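Local coordinates for lovastatin nonaketide synthase mokA (Monascus pilosus, PDB 6AD3), which builds the nonaketide core of lovastatin as an iterative type I polyketide synthase, represented here by its condensation domain, at residues H235-A240 with E362-G367; S298-E303 with R461-Y466; G351-N356 with V436-Q441; F369-P374 with V406-L411; L415-P420 with A430-A435. The protein carries 1 engineered substitution. One frame throughout, in Å; residues are numbered along the deposited sequence.

Interaction 1: residues H235-A240 with E362-G367; sequences HVPQFA and ELAGMG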
# COMPACT_ATOMS: atom_id res chain seq x y z
N HIS A 235 9.30 -25.32 7.50
CA HIS A 235 7.92 -25.09 7.12
C HIS A 235 7.82 -23.71 6.50
O HIS A 235 8.17 -22.71 7.14
CB HIS A 235 7.00 -25.16 8.34
CG HIS A 235 5.61 -24.65 8.07
ND1 HIS A 235 4.83 -25.16 7.05
CD2 HIS A 235 4.91 -23.63 8.62
CE1 HIS A 235 3.71 -24.45 6.97
NE2 HIS A 235 3.71 -23.55 7.94
N VAL A 236 7.27 -23.62 5.28
CA VAL A 236 7.04 -22.30 4.63
C VAL A 236 5.62 -22.23 4.15
O VAL A 236 5.17 -23.09 3.38
CB VAL A 236 8.02 -22.11 3.40
CG1 VAL A 236 7.77 -20.76 2.69
CG2 VAL A 236 9.45 -22.19 3.86
N PRO A 237 4.87 -21.25 4.62
CA PRO A 237 3.51 -21.10 4.14
C PRO A 237 3.49 -20.51 2.74
O PRO A 237 3.90 -19.37 2.52
CB PRO A 237 2.87 -20.17 5.16
CG PRO A 237 3.99 -19.41 5.74
CD PRO A 237 5.19 -20.30 5.70
N GLN A 238 3.07 -21.30 1.76
CA GLN A 238 3.23 -20.88 0.40
C GLN A 238 1.99 -20.08 -0.05
O GLN A 238 0.84 -20.42 0.30
CB GLN A 238 3.45 -22.08 -0.50
CG GLN A 238 4.69 -22.91 -0.12
CD GLN A 238 5.97 -22.21 -0.43
OE1 GLN A 238 5.97 -21.10 -1.02
NE2 GLN A 238 7.09 -22.88 -0.14
N PHE A 239 2.22 -19.13 -0.96
CA PHE A 239 1.17 -18.17 -1.35
C PHE A 239 -0.05 -18.85 -1.92
O PHE A 239 -1.17 -18.56 -1.52
CB PHE A 239 1.73 -17.17 -2.34
CG PHE A 239 0.74 -16.16 -2.78
CD1 PHE A 239 0.30 -15.19 -1.88
CD2 PHE A 239 0.02 -16.36 -3.94
CE1 PHE A 239 -0.69 -14.27 -2.25
CE2 PHE A 239 -0.94 -15.44 -4.34
CZ PHE A 239 -1.30 -14.40 -3.50
N ALA A 240 0.14 -19.78 -2.86
CA ALA A 240 -1.03 -20.39 -3.52
C ALA A 240 -1.91 -21.11 -2.55
O ALA A 240 -3.13 -21.11 -2.71
CB ALA A 240 -0.58 -21.32 -4.63
N GLU A 362 -0.02 -16.53 7.76
CA GLU A 362 -0.26 -15.36 6.92
C GLU A 362 0.76 -14.27 7.16
O GLU A 362 1.15 -13.59 6.26
CB GLU A 362 -1.66 -14.79 7.17
CG GLU A 362 -2.75 -15.74 6.77
CD GLU A 362 -4.16 -15.24 7.14
OE1 GLU A 362 -5.11 -15.89 6.66
OE2 GLU A 362 -4.32 -14.44 8.10
N LEU A 363 1.19 -14.09 8.41
CA LEU A 363 2.19 -13.10 8.72
C LEU A 363 3.55 -13.43 8.14
O LEU A 363 4.29 -12.52 7.78
CB LEU A 363 2.32 -12.91 10.23
CG LEU A 363 1.13 -12.26 10.90
CD1 LEU A 363 1.20 -12.50 12.43
CD2 LEU A 363 1.11 -10.76 10.61
N ALA A 364 3.90 -14.72 8.09
CA ALA A 364 5.23 -15.19 7.66
C ALA A 364 5.36 -15.36 6.15
O ALA A 364 6.45 -15.36 5.60
CB ALA A 364 5.58 -16.49 8.37
N GLY A 365 4.23 -15.42 5.48
CA GLY A 365 4.20 -15.74 4.05
C GLY A 365 4.70 -14.57 3.19
O GLY A 365 4.67 -13.40 3.60
N MET A 366 5.09 -14.89 1.97
CA MET A 366 5.40 -13.91 0.96
C MET A 366 4.26 -13.83 -0.04
O MET A 366 3.60 -14.83 -0.32
CB MET A 366 6.70 -14.28 0.23
CG MET A 366 7.91 -14.47 1.11
SD MET A 366 8.41 -12.92 1.91
CE MET A 366 9.97 -13.44 2.64
N GLY A 367 4.05 -12.64 -0.59
CA GLY A 367 3.17 -12.43 -1.70
C GLY A 367 2.28 -11.21 -1.48
O GLY A 367 2.59 -10.34 -0.64
O HOH W 1 2.45 -16.93 1.45
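The N-terminal end of helix 239-251 meets the loop that leaves helix 360-364, with P237 and F239 lying against A364 to G367. The P237 ring makes an apolar contact with A364, CG to CB at 4.2 Å. It also rests on the backbone of G365. F239 opens its helix, with Q238 at the N-cap position. Its CG is anti to the backbone N (chi1 -180°), which carries the ring beside the loop. There CB lies 3.6 Å from M366 O, and CD1 approaches G367 CA at 4.0 Å. G367 has a positive phi of 135° and presents bare backbone to the ring. F369 meets the same ring edge-to-face. A water donates to two carbonyls, P237 O and M366 O, each at 3.0 Å. No direct hydrogen bond crosses the contact. Two acceptors that could not pair with each other are joined by the protons of one water, and van der Waals packing of P237 and F239 makes up the rest.

Interaction 2: residues S298-E303 with R461-Y466; sequences SWKQHE and RERTPY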
# COMPACT_ATOMS: atom_id res chain seq x y z
N SER A 298 -3.05 9.05 -16.61
CA SER A 298 -2.60 7.71 -16.23
C SER A 298 -2.28 7.65 -14.72
O SER A 298 -1.41 6.90 -14.31
CB SER A 298 -1.42 7.26 -17.09
OG SER A 298 -1.86 7.12 -18.43
N TRP A 299 -3.13 8.31 -13.93
CA TRP A 299 -3.08 8.26 -12.46
C TRP A 299 -1.73 8.74 -11.94
O TRP A 299 -1.40 8.50 -10.78
CB TRP A 299 -3.32 6.84 -11.97
CG TRP A 299 -4.64 6.30 -12.25
CD1 TRP A 299 -5.74 6.98 -12.70
CD2 TRP A 299 -5.04 4.95 -12.08
NE1 TRP A 299 -6.76 6.09 -12.95
CE2 TRP A 299 -6.33 4.83 -12.59
CE3 TRP A 299 -4.39 3.80 -11.59
CZ2 TRP A 299 -7.02 3.63 -12.57
CZ3 TRP A 299 -5.06 2.62 -11.59
CH2 TRP A 299 -6.36 2.53 -12.10
N LYS A 300 -1.09 9.65 -12.68
CA LYS A 300 0.09 10.28 -12.16
C LYS A 300 -0.22 11.09 -10.91
O LYS A 300 -1.28 11.73 -10.85
CB LYS A 300 0.73 11.21 -13.21
CG LYS A 300 1.98 11.90 -12.69
CD LYS A 300 2.69 12.67 -13.78
CE LYS A 300 2.00 13.99 -14.07
NZ LYS A 300 2.88 15.16 -13.77
N GLN A 301 0.64 10.99 -9.89
CA GLN A 301 0.43 11.66 -8.60
C GLN A 301 1.54 12.63 -8.27
O GLN A 301 2.70 12.44 -8.69
CB GLN A 301 0.29 10.63 -7.44
CG GLN A 301 -0.95 9.75 -7.56
CD GLN A 301 -0.89 8.48 -6.71
OE1 GLN A 301 -1.71 8.29 -5.75
NE2 GLN A 301 0.13 7.69 -6.93
N HIS A 302 1.15 13.77 -7.71
CA HIS A 302 2.10 14.67 -7.05
C HIS A 302 2.18 14.29 -5.59
O HIS A 302 1.18 13.87 -5.02
CB HIS A 302 1.65 16.11 -7.16
CG HIS A 302 1.38 16.57 -8.56
ND1 HIS A 302 2.34 16.49 -9.56
CD2 HIS A 302 0.35 17.25 -9.09
CE1 HIS A 302 1.87 17.05 -10.65
NE2 HIS A 302 0.66 17.51 -10.40
N GLU A 303 3.35 14.42 -4.99
CA GLU A 303 3.48 14.08 -3.56
C GLU A 303 4.34 14.98 -2.76
O GLU A 303 5.17 15.75 -3.31
CB GLU A 303 3.94 12.63 -3.38
CG GLU A 303 5.39 12.39 -3.60
CD GLU A 303 5.79 10.90 -3.33
OE1 GLU A 303 6.85 10.67 -2.71
OE2 GLU A 303 5.01 9.97 -3.67
N ARG A 461 5.79 3.28 -4.66
CA ARG A 461 4.73 2.31 -4.84
C ARG A 461 3.98 2.58 -6.14
O ARG A 461 4.03 3.70 -6.68
CB ARG A 461 3.76 2.41 -3.66
CG ARG A 461 4.38 2.02 -2.35
CD ARG A 461 3.38 2.16 -1.20
NE ARG A 461 2.31 1.20 -1.33
CZ ARG A 461 1.29 1.11 -0.48
NH1 ARG A 461 1.21 1.92 0.56
NH2 ARG A 461 0.33 0.24 -0.71
N GLU A 462 3.26 1.58 -6.62
CA GLU A 462 2.44 1.69 -7.81
C GLU A 462 1.54 2.89 -7.73
O GLU A 462 1.07 3.24 -6.65
CB GLU A 462 1.58 0.44 -8.01
CG GLU A 462 0.59 0.19 -6.86
CD GLU A 462 -0.37 -0.94 -7.12
OE1 GLU A 462 -0.31 -1.55 -8.20
OE2 GLU A 462 -1.12 -1.31 -6.18
N ARG A 463 1.18 3.42 -8.89
CA ARG A 463 0.11 4.42 -8.97
C ARG A 463 -1.21 3.75 -8.65
O ARG A 463 -1.35 2.53 -8.78
CB ARG A 463 0.03 5.03 -10.37
CG ARG A 463 1.26 5.83 -10.74
CD ARG A 463 1.06 6.55 -12.08
NE ARG A 463 2.29 7.18 -12.55
CZ ARG A 463 2.43 7.73 -13.76
NH1 ARG A 463 1.39 7.81 -14.61
NH2 ARG A 463 3.57 8.31 -14.08
N THR A 464 -2.14 4.57 -8.15
CA THR A 464 -3.49 4.15 -7.83
C THR A 464 -4.44 5.25 -8.31
O THR A 464 -3.99 6.35 -8.62
CB THR A 464 -3.68 3.90 -6.32
OG1 THR A 464 -3.69 5.15 -5.63
CG2 THR A 464 -2.59 3.06 -5.76
N PRO A 465 -5.74 4.95 -8.38
CA PRO A 465 -6.67 5.91 -8.96
C PRO A 465 -7.16 6.96 -7.97
O PRO A 465 -7.94 7.85 -8.35
CB PRO A 465 -7.84 5.03 -9.39
CG PRO A 465 -7.80 3.91 -8.45
CD PRO A 465 -6.34 3.62 -8.27
N TYR A 466 -6.77 6.84 -6.71
CA TYR A 466 -7.41 7.63 -5.65
C TYR A 466 -7.01 9.12 -5.67
O TYR A 466 -5.83 9.45 -5.82
CB TYR A 466 -7.09 6.97 -4.29
CG TYR A 466 -7.58 5.56 -4.25
CD1 TYR A 466 -8.95 5.27 -4.22
CD2 TYR A 466 -6.71 4.49 -4.39
CE1 TYR A 466 -9.43 3.98 -4.34
CE2 TYR A 466 -7.18 3.19 -4.47
CZ TYR A 466 -8.55 2.95 -4.49
OH TYR A 466 -9.03 1.68 -4.62
O HOH W 2 -1.42 5.68 -4.10
O HOH W 3 1.00 5.64 -5.43
O HOH W 4 -3.48 10.47 -5.04
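W299 lays one face of its indole over P465. The proline CB sits 3.7 Å from the centroid of the W299 six-membered ring, 19° off the ring normal, a CH-pi contact. The T464 carbonyl group packs beside the indole, with T464 O 3.5 Å from W299 CB. R463 runs out beside K300, and the two side chains point the same way. The R463 chain is extended from CG to NE (chi2 -174°), which brings the guanidinium to the backbone of S298. R463 NH1 donates to S298 O at 3.0 Å in a fairly straight bond. The oxygen lies in the guanidinium plane, but the donor stands above the carbonyl plane. K300 CA covers one guanidinium face. Q301 bonds through waters. One joins Q301 OE1 (3.1 Å) to T464 OG1 (2.8 Å), and another links Q301 NE2 (2.7 Å) to E462 O. The amide is thus held at both ends. T464 N is buried without a partner. Q301 begins the edge strand 301-307, beside strand 481-487. The loop 461-466 connects strand 453-460 of the five-stranded sheet to strand 468-473 of the six-stranded sheet.

Interaction 3: residues G351-N356 with V436-Q441; sequences GLADTN and VFDYKQ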
# COMPACT_ATOMS: atom_id res chain seq x y z
N GLY A 351 -10.73 4.46 2.09
CA GLY A 351 -10.16 3.13 2.05
C GLY A 351 -9.06 2.99 3.07
O GLY A 351 -8.03 3.65 2.96
N LEU A 352 -9.29 2.16 4.07
CA LEU A 352 -8.28 1.91 5.09
C LEU A 352 -7.43 0.70 4.70
O LEU A 352 -7.96 -0.38 4.40
CB LEU A 352 -8.95 1.67 6.45
CG LEU A 352 -8.06 1.20 7.60
CD1 LEU A 352 -7.08 2.28 8.02
CD2 LEU A 352 -8.87 0.76 8.81
N ALA A 353 -6.15 0.94 4.48
CA ALA A 353 -5.27 -0.15 4.12
C ALA A 353 -5.22 -1.15 5.27
O ALA A 353 -5.27 -0.77 6.46
CB ALA A 353 -3.84 0.38 3.81
N ASP A 354 -5.18 -2.45 4.92
CA ASP A 354 -5.06 -3.48 5.92
C ASP A 354 -4.21 -4.61 5.33
O ASP A 354 -4.38 -4.95 4.17
CB ASP A 354 -6.44 -4.02 6.33
CG ASP A 354 -6.33 -5.00 7.46
OD1 ASP A 354 -6.08 -4.55 8.60
OD2 ASP A 354 -6.50 -6.20 7.23
N THR A 355 -3.31 -5.17 6.11
CA THR A 355 -2.44 -6.23 5.61
C THR A 355 -3.18 -7.51 5.22
O THR A 355 -2.67 -8.28 4.42
CB THR A 355 -1.38 -6.65 6.63
OG1 THR A 355 -2.03 -7.18 7.80
CG2 THR A 355 -0.44 -5.51 6.97
N ASN A 356 -4.34 -7.74 5.82
CA ASN A 356 -5.08 -8.99 5.64
C ASN A 356 -4.22 -10.22 6.02
O ASN A 356 -4.29 -11.24 5.39
CB ASN A 356 -5.65 -9.11 4.22
CG ASN A 356 -6.93 -9.95 4.16
OD1 ASN A 356 -7.48 -10.18 3.09
ND2 ASN A 356 -7.42 -10.38 5.30
N VAL A 436 -7.67 7.30 0.44
CA VAL A 436 -7.09 6.15 1.13
C VAL A 436 -6.22 6.62 2.28
O VAL A 436 -5.53 7.64 2.17
CB VAL A 436 -6.26 5.28 0.15
CG1 VAL A 436 -5.35 4.28 0.87
CG2 VAL A 436 -7.17 4.56 -0.83
N PHE A 437 -6.18 5.80 3.33
CA PHE A 437 -5.34 5.97 4.49
C PHE A 437 -4.58 4.67 4.74
O PHE A 437 -5.18 3.59 4.91
CB PHE A 437 -6.19 6.30 5.72
CG PHE A 437 -5.37 6.49 7.00
CD1 PHE A 437 -4.54 7.59 7.14
CD2 PHE A 437 -5.39 5.56 8.02
CE1 PHE A 437 -3.77 7.77 8.28
CE2 PHE A 437 -4.69 5.79 9.21
CZ PHE A 437 -3.87 6.88 9.33
N ASP A 438 -3.26 4.76 4.78
CA ASP A 438 -2.41 3.57 4.94
C ASP A 438 -1.38 3.83 6.02
O ASP A 438 -0.47 4.65 5.83
CB ASP A 438 -1.73 3.22 3.61
CG ASP A 438 -0.86 1.95 3.68
OD1 ASP A 438 -0.52 1.53 4.78
OD2 ASP A 438 -0.64 1.33 2.60
N TYR A 439 -1.55 3.15 7.16
CA TYR A 439 -0.70 3.37 8.33
C TYR A 439 -0.00 2.05 8.67
O TYR A 439 -0.63 0.98 8.70
CB TYR A 439 -1.56 3.82 9.51
CG TYR A 439 -0.90 3.77 10.87
CD1 TYR A 439 -0.77 2.59 11.57
CD2 TYR A 439 -0.41 4.93 11.44
CE1 TYR A 439 -0.21 2.56 12.84
CE2 TYR A 439 0.10 4.92 12.74
CZ TYR A 439 0.17 3.72 13.43
OH TYR A 439 0.79 3.69 14.68
N LYS A 440 1.29 2.14 8.87
CA LYS A 440 2.08 1.00 9.35
C LYS A 440 3.04 1.39 10.48
O LYS A 440 3.46 2.55 10.60
CB LYS A 440 2.81 0.36 8.19
CG LYS A 440 4.05 1.10 7.75
CD LYS A 440 4.73 0.42 6.58
CE LYS A 440 5.95 1.25 6.18
NZ LYS A 440 6.72 0.64 5.11
N GLN A 441 3.30 0.42 11.38
CA GLN A 441 4.06 0.64 12.60
C GLN A 441 5.35 -0.19 12.74
O GLN A 441 6.02 -0.10 13.74
CB GLN A 441 3.17 0.25 13.78
CG GLN A 441 2.74 1.35 14.64
CD GLN A 441 2.01 0.82 15.88
OE1 GLN A 441 2.25 1.27 16.97
NE2 GLN A 441 1.15 -0.17 15.68
O HOH W 5 -3.66 1.14 7.57
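Two backbone bonds join G351-A353 to F437. F437 N donates to G351 O at 2.9 Å, and A353 N donates to F437 O, also at 2.9 Å. V436 CA adds a CA-H...O contact to G351 O at 3.2 Å. L352 and F437 lie side by side on one face, CG anti to the backbone N in both (chi1 172° and 180°), which sets them pointing the same way. L352 CD1 meets the edge of the F437 ring, 3.7 Å from CD2. A353 CB packs on the D438 carboxylate, 3.4 Å from its CG. The pairing is parallel, with the strands turned 27° to each other, and lies within the mixed six-stranded sheet of the condensation domain. Farther along, the strands diverge, and a water accepts from Y439 N at 2.9 Å and donates to A353 O at 2.7 Å. R461 fixes the D438 carboxylate by a salt bridge to OD2. At the strand end, D354 OD2 accepts from N356 N in an Asx turn. Helix 327-343 covers F437 through M328, Y331 and L332.

Interaction 4: residues F369-P374 with V406-L411; sequences FANLLP and VPYGVL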
# COMPACT_ATOMS: atom_id res chain seq x y z
N PHE A 369 -0.89 -9.80 -0.29
CA PHE A 369 -2.03 -10.06 0.62
C PHE A 369 -2.81 -8.80 0.91
O PHE A 369 -3.96 -8.89 1.32
CB PHE A 369 -1.55 -10.62 1.94
CG PHE A 369 -1.02 -12.03 1.84
CD1 PHE A 369 -1.89 -13.10 1.89
CD2 PHE A 369 0.34 -12.28 1.63
CE1 PHE A 369 -1.40 -14.40 1.83
CE2 PHE A 369 0.82 -13.57 1.58
CZ PHE A 369 -0.04 -14.63 1.70
N ALA A 370 -2.17 -7.64 0.76
CA ALA A 370 -2.73 -6.36 1.21
C ALA A 370 -4.10 -6.01 0.60
O ALA A 370 -4.44 -6.40 -0.51
CB ALA A 370 -1.73 -5.23 0.97
N ASN A 371 -4.88 -5.27 1.37
CA ASN A 371 -6.26 -5.05 1.03
C ASN A 371 -6.64 -3.60 1.40
O ASN A 371 -5.82 -2.85 2.03
CB ASN A 371 -7.09 -6.02 1.82
CG ASN A 371 -8.54 -6.09 1.34
OD1 ASN A 371 -8.86 -5.85 0.17
ND2 ASN A 371 -9.40 -6.57 2.24
N LEU A 372 -7.85 -3.21 1.03
CA LEU A 372 -8.41 -1.93 1.41
C LEU A 372 -9.82 -2.16 1.94
O LEU A 372 -10.53 -3.00 1.43
CB LEU A 372 -8.51 -1.04 0.20
CG LEU A 372 -7.19 -0.54 -0.36
CD1 LEU A 372 -7.37 0.00 -1.75
CD2 LEU A 372 -6.60 0.48 0.57
N LEU A 373 -10.13 -1.52 3.07
CA LEU A 373 -11.46 -1.62 3.70
C LEU A 373 -12.18 -0.29 3.53
O LEU A 373 -11.69 0.74 3.96
CB LEU A 373 -11.30 -1.92 5.17
CG LEU A 373 -10.44 -3.15 5.53
CD1 LEU A 373 -10.30 -3.30 7.03
CD2 LEU A 373 -11.06 -4.38 4.93
N PRO A 374 -13.37 -0.31 2.90
CA PRO A 374 -13.95 0.96 2.49
C PRO A 374 -14.85 1.55 3.56
O PRO A 374 -16.05 1.27 3.58
CB PRO A 374 -14.74 0.59 1.23
CG PRO A 374 -15.14 -0.81 1.44
CD PRO A 374 -14.04 -1.44 2.23
N VAL A 406 -12.65 -9.65 3.30
CA VAL A 406 -13.13 -9.52 1.96
C VAL A 406 -12.18 -8.68 1.08
O VAL A 406 -12.01 -7.49 1.33
CB VAL A 406 -14.51 -8.87 1.93
CG1 VAL A 406 -15.02 -8.80 0.51
CG2 VAL A 406 -15.46 -9.67 2.78
N PRO A 407 -11.60 -9.30 0.04
CA PRO A 407 -10.77 -8.50 -0.89
C PRO A 407 -11.63 -7.43 -1.60
O PRO A 407 -12.75 -7.71 -2.01
CB PRO A 407 -10.27 -9.53 -1.89
CG PRO A 407 -10.29 -10.84 -1.14
CD PRO A 407 -11.49 -10.74 -0.25
N TYR A 408 -11.19 -6.17 -1.58
CA TYR A 408 -12.10 -5.07 -1.97
C TYR A 408 -12.59 -5.23 -3.42
O TYR A 408 -13.71 -4.84 -3.75
CB TYR A 408 -11.48 -3.69 -1.74
CG TYR A 408 -10.44 -3.32 -2.74
CD1 TYR A 408 -9.14 -3.80 -2.64
CD2 TYR A 408 -10.71 -2.42 -3.73
CE1 TYR A 408 -8.15 -3.43 -3.55
CE2 TYR A 408 -9.74 -2.07 -4.68
CZ TYR A 408 -8.43 -2.52 -4.52
OH TYR A 408 -7.52 -2.20 -5.49
N GLY A 409 -11.77 -5.82 -4.29
CA GLY A 409 -12.17 -6.03 -5.69
C GLY A 409 -13.40 -6.92 -5.81
O GLY A 409 -14.25 -6.72 -6.70
N VAL A 410 -13.55 -7.89 -4.90
CA VAL A 410 -14.79 -8.67 -4.97
C VAL A 410 -16.01 -7.90 -4.50
O VAL A 410 -17.06 -7.98 -5.16
CB VAL A 410 -14.75 -10.14 -4.45
CG1 VAL A 410 -13.42 -10.60 -3.96
CG2 VAL A 410 -15.94 -10.53 -3.58
N LEU A 411 -15.83 -6.99 -3.56
CA LEU A 411 -16.92 -6.04 -3.20
C LEU A 411 -17.27 -5.14 -4.37
O LEU A 411 -18.45 -4.94 -4.70
CB LEU A 411 -16.52 -5.19 -2.01
CG LEU A 411 -17.61 -4.25 -1.52
CD1 LEU A 411 -18.82 -5.03 -1.02
CD2 LEU A 411 -17.09 -3.33 -0.44
O HOH W 6 -12.84 -4.84 1.51
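V406 O is gripped twice, by N371 ND2 at 2.9 Å and by a water at 2.8 Å. The amide donor stands above the carbonyl plane, while the oxygen lies near the plane of the N371 amide. The same water also donates to L372 O. The other end of the amide is engaged too: Y408 N donates to N371 OD1 at 2.9 Å, in the amide plane and on a lone pair. One side chain thus bonds on both sides of P407, the N-cap position, which fixes the rotation of the N371 amide. N371 CG is anti to the backbone N (chi1 -168°), directing the amide to the helix start. N371 OD1 also lies at the edge of the Y408 ring. L372 takes one face of that ring, its CD1 4.0 Å from the centroid and 17° off the normal, a CH-pi contact. Further on, P374 CG touches L411 CD2 at 3.7 Å. L372 N is buried and has no partner. Y84 meets the Y408 ring, and W262 touches both P374 and L411. N371 thus ties edge strand 371-377 of the mixed sheet to the first turn of helix 408-414, a strand-to-helix packing within the condensation domain.

Interaction 5: residues L415-P420 with A430-A435; sequences LGFEVP and APLFQA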
# COMPACT_ATOMS: atom_id res chain seq x y z
N LEU A 415 -20.91 -4.84 -6.21
CA LEU A 415 -21.65 -3.60 -6.19
C LEU A 415 -21.88 -3.04 -7.60
O LEU A 415 -22.49 -2.00 -7.76
CB LEU A 415 -20.91 -2.59 -5.29
CG LEU A 415 -20.95 -2.86 -3.78
CD1 LEU A 415 -20.10 -1.88 -3.02
CD2 LEU A 415 -22.38 -2.80 -3.27
N GLY A 416 -21.29 -3.66 -8.61
CA GLY A 416 -21.55 -3.30 -9.98
C GLY A 416 -20.62 -2.29 -10.58
O GLY A 416 -20.91 -1.74 -11.63
N PHE A 417 -19.45 -2.07 -9.97
CA PHE A 417 -18.57 -1.05 -10.48
C PHE A 417 -17.76 -1.54 -11.66
O PHE A 417 -17.42 -2.73 -11.73
CB PHE A 417 -17.62 -0.59 -9.36
CG PHE A 417 -18.27 0.33 -8.36
CD1 PHE A 417 -18.39 1.71 -8.63
CD2 PHE A 417 -18.77 -0.16 -7.15
CE1 PHE A 417 -19.07 2.54 -7.75
CE2 PHE A 417 -19.40 0.68 -6.25
CZ PHE A 417 -19.59 2.03 -6.58
N GLU A 418 -17.38 -0.60 -12.53
CA GLU A 418 -16.41 -0.85 -13.58
C GLU A 418 -14.97 -0.80 -13.03
O GLU A 418 -14.68 -0.11 -12.05
CB GLU A 418 -16.59 0.19 -14.69
CG GLU A 418 -16.55 -0.37 -16.11
CD GLU A 418 -17.88 -0.97 -16.54
OE1 GLU A 418 -18.57 -0.36 -17.39
OE2 GLU A 418 -18.20 -2.10 -16.10
N VAL A 419 -14.08 -1.54 -13.66
CA VAL A 419 -12.64 -1.43 -13.37
C VAL A 419 -12.10 -0.10 -13.90
O VAL A 419 -12.21 0.21 -15.09
CB VAL A 419 -11.89 -2.58 -14.06
CG1 VAL A 419 -10.40 -2.38 -13.94
CG2 VAL A 419 -12.32 -3.93 -13.47
N PRO A 420 -11.47 0.69 -13.03
CA PRO A 420 -11.00 1.98 -13.53
C PRO A 420 -9.75 1.84 -14.39
O PRO A 420 -8.92 0.93 -14.17
CB PRO A 420 -10.67 2.75 -12.25
CG PRO A 420 -10.29 1.69 -11.26
CD PRO A 420 -11.13 0.47 -11.62
N ALA A 430 -11.89 7.00 -8.75
CA ALA A 430 -11.91 5.62 -8.33
C ALA A 430 -13.32 5.19 -7.94
O ALA A 430 -14.07 5.97 -7.40
CB ALA A 430 -10.98 5.42 -7.18
N PRO A 431 -13.66 3.90 -8.15
CA PRO A 431 -14.95 3.39 -7.64
C PRO A 431 -15.05 3.38 -6.14
O PRO A 431 -14.09 3.01 -5.46
CB PRO A 431 -15.01 1.96 -8.14
CG PRO A 431 -13.66 1.61 -8.64
CD PRO A 431 -12.84 2.87 -8.79
N LEU A 432 -16.21 3.82 -5.65
CA LEU A 432 -16.65 3.64 -4.23
C LEU A 432 -15.99 4.57 -3.23
O LEU A 432 -16.65 5.17 -2.40
CB LEU A 432 -16.49 2.20 -3.76
CG LEU A 432 -17.25 1.86 -2.49
CD1 LEU A 432 -18.76 1.96 -2.72
CD2 LEU A 432 -16.86 0.51 -1.97
N PHE A 433 -14.67 4.66 -3.27
CA PHE A 433 -13.98 5.61 -2.41
C PHE A 433 -12.85 6.27 -3.17
O PHE A 433 -12.24 5.63 -4.03
CB PHE A 433 -13.44 4.94 -1.13
CG PHE A 433 -12.62 3.69 -1.37
CD1 PHE A 433 -13.25 2.47 -1.62
CD2 PHE A 433 -11.22 3.72 -1.38
CE1 PHE A 433 -12.51 1.32 -1.85
CE2 PHE A 433 -10.50 2.57 -1.63
CZ PHE A 433 -11.14 1.37 -1.87
N GLN A 434 -12.55 7.53 -2.82
CA GLN A 434 -11.57 8.32 -3.58
C GLN A 434 -10.43 8.81 -2.68
O GLN A 434 -9.51 9.45 -3.15
CB GLN A 434 -12.23 9.52 -4.25
CG GLN A 434 -13.28 9.12 -5.29
CD GLN A 434 -14.61 8.68 -4.71
OE1 GLN A 434 -15.19 9.33 -3.82
NE2 GLN A 434 -15.12 7.57 -5.21
N ALA A 435 -10.49 8.44 -1.42
CA ALA A 435 -9.44 8.71 -0.45
C ALA A 435 -8.97 7.39 0.18
O ALA A 435 -9.79 6.53 0.53
CB ALA A 435 -9.97 9.61 0.65
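P431 is the bump of this contact. It sits between F417 on one flank and P420 on the other. Its CB lies 3.4 Å from F417 CD1, and its CD lies 3.7 Å from P420 CG. The two proline side chains cross at about a right angle. P431 CG also comes to 4.0 Å from E418 O, so the backbone closes the hollow between the two rings. The F417 ring continues past P431 and spreads one face over the backbone of L432, with CE1 3.8 Å from L432 N. The L432 side chain crosses F417 at about a right angle, its CD1 3.8 Å from F417 CE2. It then reaches L415, CD1 to CD1 at 4.1 Å, and the two leucines also cross at about a right angle. L432 has a positive phi of 77°, and F433 N bonds to P431 O at 2.8 Å, a classic gamma turn. On the other segment, G416 ends helix 408-414 in a Schellman motif; L415 and F417, on its two sides, both touch L432. Q434 NE2 donates to A430 O, which braces the second loop from within. No hydrogen bond spans the two segments, so the contact rests on shape and mainly apolar burial.

How the interactions relate
Interactions 2, 3 and 4 all reach the mixed six-stranded sheet. Interactions 3 and 4 share neighbouring strands in it, 348-354 and 371-377, their centres about 11 Å apart. Interaction 5 follows interaction 4 along the chain, at the other end of helix 408-414, and L432 packs on P374 and L411. Its A435 bonds to G351 of interaction 3. Interaction 2 encloses interactions 3, 4 and 5 in sequence, and Y466 packs on all three. Interaction 1 lies to one side, about 19 Å from interaction 4 between centres. Its segments alternate with those of interactions 2 and 3 and close before interaction 4 opens. It touches interaction 4 through F239 and F369, and interaction 3 through E362 and N356.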